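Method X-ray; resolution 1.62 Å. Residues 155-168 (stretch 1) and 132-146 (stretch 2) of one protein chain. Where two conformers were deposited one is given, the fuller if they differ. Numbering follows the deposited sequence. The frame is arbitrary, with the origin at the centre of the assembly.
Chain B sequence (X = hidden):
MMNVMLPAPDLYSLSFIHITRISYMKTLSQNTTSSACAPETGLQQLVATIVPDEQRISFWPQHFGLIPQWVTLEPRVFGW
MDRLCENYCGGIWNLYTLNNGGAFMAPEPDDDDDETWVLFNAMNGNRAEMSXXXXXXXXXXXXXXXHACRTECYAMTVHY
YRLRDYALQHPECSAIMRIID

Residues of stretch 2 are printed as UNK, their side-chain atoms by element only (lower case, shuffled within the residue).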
# COMPACT_ATOMS: atom_id res chain seq x y z
N ALA B 155 9.68 -4.44 1.63
CA ALA B 155 10.03 -3.03 1.38
C ALA B 155 9.71 -2.61 -0.07
O ALA B 155 9.30 -1.48 -0.30
CB ALA B 155 11.50 -2.77 1.70
N MET B 156 9.86 -3.53 -1.03
CA MET B 156 9.54 -3.23 -2.43
C MET B 156 8.01 -3.15 -2.61
O MET B 156 7.50 -2.25 -3.30
CB MET B 156 10.15 -4.28 -3.38
CG MET B 156 10.00 -3.97 -4.88
SD MET B 156 11.12 -2.77 -5.62
CE MET B 156 10.41 -1.19 -5.14
N THR B 157 7.31 -4.09 -1.97
CA THR B 157 5.83 -4.09 -1.91
C THR B 157 5.28 -2.75 -1.38
O THR B 157 4.33 -2.19 -1.93
CB THR B 157 5.28 -5.24 -1.02
OG1 THR B 157 6.05 -6.44 -1.20
CG2 THR B 157 3.80 -5.54 -1.32
N VAL B 158 5.88 -2.24 -0.31
CA VAL B 158 5.44 -0.96 0.23
C VAL B 158 5.63 0.21 -0.75
O VAL B 158 4.73 1.03 -0.90
CB VAL B 158 6.10 -0.68 1.59
CG1 VAL B 158 5.87 0.77 2.02
CG2 VAL B 158 5.59 -1.68 2.64
N HIS B 159 6.77 0.27 -1.44
CA HIS B 159 6.96 1.23 -2.54
C HIS B 159 5.85 1.12 -3.60
O HIS B 159 5.34 2.14 -4.08
CB HIS B 159 8.36 1.10 -3.17
CG HIS B 159 9.40 1.96 -2.52
ND1 HIS B 159 9.31 3.33 -2.47
CD2 HIS B 159 10.56 1.63 -1.89
CE1 HIS B 159 10.36 3.82 -1.82
NE2 HIS B 159 11.13 2.81 -1.46
N TYR B 160 5.47 -0.10 -3.96
CA TYR B 160 4.38 -0.30 -4.91
C TYR B 160 3.05 0.28 -4.40
O TYR B 160 2.39 1.04 -5.12
CB TYR B 160 4.20 -1.79 -5.24
CG TYR B 160 3.03 -2.05 -6.19
CD1 TYR B 160 3.09 -1.62 -7.51
CD2 TYR B 160 1.87 -2.68 -5.76
CE1 TYR B 160 2.04 -1.82 -8.38
CE2 TYR B 160 0.80 -2.90 -6.64
CZ TYR B 160 0.89 -2.47 -7.95
OH TYR B 160 -0.16 -2.68 -8.84
N TYR B 161 2.66 -0.07 -3.17
CA TYR B 161 1.40 0.43 -2.61
C TYR B 161 1.41 1.98 -2.49
O TYR B 161 0.41 2.64 -2.75
CB TYR B 161 1.09 -0.23 -1.24
CG TYR B 161 0.48 -1.62 -1.33
CD1 TYR B 161 1.16 -2.73 -0.85
CD2 TYR B 161 -0.80 -1.83 -1.87
CE1 TYR B 161 0.61 -4.01 -0.93
CE2 TYR B 161 -1.35 -3.11 -1.95
CZ TYR B 161 -0.63 -4.19 -1.48
OH TYR B 161 -1.15 -5.47 -1.55
N ARG B 162 2.55 2.55 -2.13
CA ARG B 162 2.64 4.00 -1.93
C ARG B 162 2.51 4.78 -3.25
O ARG B 162 1.78 5.77 -3.32
CB ARG B 162 3.92 4.36 -1.17
CG ARG B 162 3.80 4.01 0.31
CD ARG B 162 5.10 4.16 1.06
NE ARG B 162 4.88 3.99 2.50
CZ ARG B 162 5.84 3.92 3.42
NH1 ARG B 162 7.12 3.99 3.06
NH2 ARG B 162 5.50 3.79 4.69
N LEU B 163 3.19 4.32 -4.28
CA LEU B 163 3.04 4.91 -5.62
C LEU B 163 1.66 4.64 -6.24
O LEU B 163 1.09 5.52 -6.91
CB LEU B 163 4.16 4.43 -6.56
CG LEU B 163 4.21 5.05 -7.96
CD1 LEU B 163 4.43 6.57 -7.89
CD2 LEU B 163 5.29 4.36 -8.81
N ARG B 164 1.12 3.44 -6.02
CA ARG B 164 -0.23 3.10 -6.47
C ARG B 164 -1.25 4.10 -5.92
O ARG B 164 -2.14 4.53 -6.65
CB ARG B 164 -0.60 1.66 -6.07
CG ARG B 164 -2.03 1.20 -6.39
CD ARG B 164 -2.17 -0.28 -5.99
NE ARG B 164 -3.53 -0.84 -6.06
CZ ARG B 164 -4.33 -1.08 -5.03
NH1 ARG B 164 -3.98 -0.77 -3.78
NH2 ARG B 164 -5.52 -1.63 -5.24
N ASP B 165 -1.13 4.49 -4.65
CA ASP B 165 -2.05 5.49 -4.07
C ASP B 165 -1.96 6.85 -4.77
O ASP B 165 -2.98 7.48 -5.02
CB ASP B 165 -1.78 5.69 -2.57
CG ASP B 165 -2.45 4.65 -1.70
OD1 ASP B 165 -3.11 3.71 -2.22
OD2 ASP B 165 -2.33 4.78 -0.45
N TYR B 166 -0.74 7.29 -5.09
CA TYR B 166 -0.54 8.51 -5.87
C TYR B 166 -1.20 8.41 -7.26
O TYR B 166 -1.83 9.38 -7.72
CB TYR B 166 0.96 8.81 -6.00
CG TYR B 166 1.29 10.12 -6.69
CD1 TYR B 166 0.92 11.33 -6.13
CD2 TYR B 166 2.00 10.14 -7.89
CE1 TYR B 166 1.23 12.53 -6.76
CE2 TYR B 166 2.31 11.33 -8.51
CZ TYR B 166 1.92 12.53 -7.94
OH TYR B 166 2.23 13.73 -8.56
N ALA B 167 -1.07 7.24 -7.89
CA ALA B 167 -1.71 6.97 -9.19
C ALA B 167 -3.23 7.02 -9.09
O ALA B 167 -3.91 7.54 -9.98
CB ALA B 167 -1.27 5.62 -9.75
N LEU B 168 -3.77 6.48 -7.98
CA LEU B 168 -5.21 6.46 -7.77
C LEU B 168 -5.80 7.87 -7.60
O LEU B 168 -6.98 8.06 -7.84
CB LEU B 168 -5.59 5.56 -6.58
CG LEU B 168 -5.44 4.06 -6.85
CD1 LEU B 168 -5.55 3.24 -5.55
CD2 LEU B 168 -6.47 3.58 -7.86
N UNK B 132 3.93 12.51 -20.51
CA UNK B 132 5.21 11.92 -20.07
C UNK B 132 5.27 11.60 -18.56
O UNK B 132 5.75 10.51 -18.21
c UNK B 132 5.62 13.59 -21.72
c UNK B 132 6.23 12.98 -20.48
c UNK B 132 4.15 13.67 -21.39
N UNK B 133 4.80 12.50 -17.70
CA UNK B 133 4.75 12.22 -16.24
C UNK B 133 4.00 10.93 -15.94
O UNK B 133 4.50 10.07 -15.20
c UNK B 133 4.46 13.18 -13.82
o UNK B 133 2.25 13.99 -13.16
o UNK B 133 3.67 13.54 -11.56
c UNK B 133 3.37 13.60 -12.79
c UNK B 133 4.12 13.35 -15.37
N UNK B 134 2.79 10.81 -16.48
CA UNK B 134 1.95 9.64 -16.22
C UNK B 134 2.58 8.33 -16.72
O UNK B 134 2.51 7.29 -16.05
c UNK B 134 0.56 9.83 -16.80
N UNK B 135 3.19 8.38 -17.91
CA UNK B 135 3.96 7.24 -18.43
C UNK B 135 5.05 6.77 -17.47
O UNK B 135 5.21 5.56 -17.22
c UNK B 135 4.57 7.60 -19.78
N UNK B 136 5.81 7.71 -16.92
CA UNK B 136 6.84 7.40 -15.93
C UNK B 136 6.28 6.74 -14.67
O UNK B 136 6.87 5.78 -14.14
N UNK B 137 5.15 7.25 -14.18
CA UNK B 137 4.47 6.63 -13.04
C UNK B 137 4.11 5.17 -13.36
O UNK B 137 4.40 4.26 -12.59
c UNK B 137 2.51 9.79 -11.80
c UNK B 137 2.40 6.66 -11.61
c UNK B 137 3.23 7.45 -12.61
c UNK B 137 3.66 8.81 -12.02
N UNK B 138 3.53 4.96 -14.55
CA UNK B 138 3.17 3.63 -15.04
C UNK B 138 4.36 2.68 -15.12
O UNK B 138 4.29 1.53 -14.64
c UNK B 138 2.48 3.74 -16.40
N UNK B 139 5.47 3.13 -15.70
CA UNK B 139 6.69 2.31 -15.78
C UNK B 139 7.23 1.92 -14.39
O UNK B 139 7.67 0.78 -14.18
c UNK B 139 7.76 3.01 -16.60
N UNK B 140 7.21 2.86 -13.46
CA UNK B 140 7.66 2.58 -12.09
C UNK B 140 6.75 1.57 -11.36
O UNK B 140 7.24 0.68 -10.64
s UNK B 140 9.14 4.99 -11.82
c UNK B 140 7.79 3.87 -11.28
N UNK B 141 5.44 1.70 -11.53
CA UNK B 141 4.51 0.72 -10.95
C UNK B 141 4.80 -0.71 -11.40
O UNK B 141 4.83 -1.63 -10.59
c UNK B 141 3.05 1.10 -11.24
c UNK B 141 1.21 2.83 -11.05
c UNK B 141 2.55 2.33 -10.48
c UNK B 141 2.44 2.03 -8.95
N UNK B 142 4.99 -0.89 -12.71
CA UNK B 142 5.29 -2.20 -13.29
C UNK B 142 6.61 -2.74 -12.74
O UNK B 142 6.72 -3.93 -12.41
c UNK B 142 5.38 -2.09 -14.82
c UNK B 142 3.23 -4.13 -16.48
c UNK B 142 4.10 -1.65 -15.50
s UNK B 142 2.76 -2.85 -15.31
N UNK B 143 7.60 -1.86 -12.66
CA UNK B 143 8.92 -2.23 -12.11
C UNK B 143 8.82 -2.71 -10.66
O UNK B 143 9.32 -3.78 -10.32
o UNK B 143 10.03 -0.58 -13.52
c UNK B 143 11.28 -1.42 -11.61
c UNK B 143 9.90 -1.03 -12.17
N UNK B 144 8.14 -1.93 -9.82
CA UNK B 144 8.04 -2.24 -8.38
C UNK B 144 7.26 -3.54 -8.11
O UNK B 144 7.65 -4.36 -7.27
c UNK B 144 8.14 0.27 -7.62
c UNK B 144 10.05 1.68 -8.21
c UNK B 144 9.42 2.78 -7.62
c UNK B 144 7.41 -1.08 -7.59
c UNK B 144 8.19 2.65 -7.02
o UNK B 144 10.07 4.00 -7.64
c UNK B 144 7.55 1.41 -7.01
c UNK B 144 9.40 0.43 -8.20
N UNK B 145 6.15 -3.72 -8.82
CA UNK B 145 5.31 -4.91 -8.63
C UNK B 145 6.05 -6.18 -9.07
O UNK B 145 6.03 -7.19 -8.36
o UNK B 145 4.15 -4.36 -10.72
c UNK B 145 3.98 -4.77 -9.37
N UNK B 146 6.70 -6.13 -10.23
CA UNK B 146 7.49 -7.24 -10.72
C UNK B 146 8.62 -7.59 -9.74
O UNK B 146 8.81 -8.74 -9.38
n UNK B 146 9.36 -9.77 -14.01
c UNK B 146 10.40 -9.42 -13.29
c UNK B 146 8.31 -8.93 -13.72
c UNK B 146 8.05 -6.91 -12.11
c UNK B 146 8.74 -8.06 -12.78
n UNK B 146 10.06 -8.38 -12.54

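Position 132 has three side-chain carbons closing a ring onto its own backbone N, which only proline does: P132, beyond reach of stretch 1. Position 133 carries three carbons in a chain, the third bearing two oxygens, the pattern of a glutamate. In E133, OE2 lies 3.3 Å from OH of Y166, near the plane of that ring, a weak hydrogen bond at best. Positions 134 and 135 have one carbon each and touch nothing opposite: A134 and A135. Position 136 has no side-chain atom: G136.

Position 137 has four carbons forked at the first, one arm two carbons long, and this beta-branching marks isoleucine. I137 places CD1 3.6 Å from CE2 of Y166 and CG2 4.2 Å from both CD1 of L163 and CB of A167. Positions 138 and 139, one carbon each, point away from stretch 1: A138 and A139.

Position 140 shows one carbon, then sulfur, so C140; its CB lies 3.5 Å from CD2 of L163. Position 141 again has four carbons, but forked at the second: L141. Its CB points sideways, yet the chain end comes nearer, with CD2 3.6 Å from CG of L163 and CD1 4.0 Å from CB of A167. Position 142 is unbranched, two carbons, sulfur and carbon, and points away: M142.

Position 143 has a carbon carrying one oxygen and one carbon: T143, whose OG1 donates to O of A139 (2.8 Å) within its own helix. Position 144 has one carbon, then a six-carbon ring bearing an oxygen: Y144. Its CD1 is 3.6 Å from CE of M156, its CE2 3.8 Å from CD2 of L163, and its CB 4.0 Å from CB of Y160. Position 145 has one carbon and one oxygen: S145, its CB over one face of the Y160 ring, 4.0 Å from the centroid and 24° off the normal. Position 146 has one carbon and a five-membered ring of three carbons and two nitrogens: H146, pointing away.

The helices run nearly antiparallel, their directions 152° apart and axes 8.4 Å apart at closest approach, burying 630 Å² in all. L163 acts as a knob among I137, C140, L141 and Y144, residues spaced so that one helical face presents a hole. The register is tightest at Y160 and Y144, whose CA atoms are 5.4 Å apart, against 7.3 Å between CA of A167 and CA of I137. Packing is thus chiefly apolar, with the weak polar contact of Y166 near one end.

Stretch 2, residues 132-146: PEAAGIAACLMTYSH
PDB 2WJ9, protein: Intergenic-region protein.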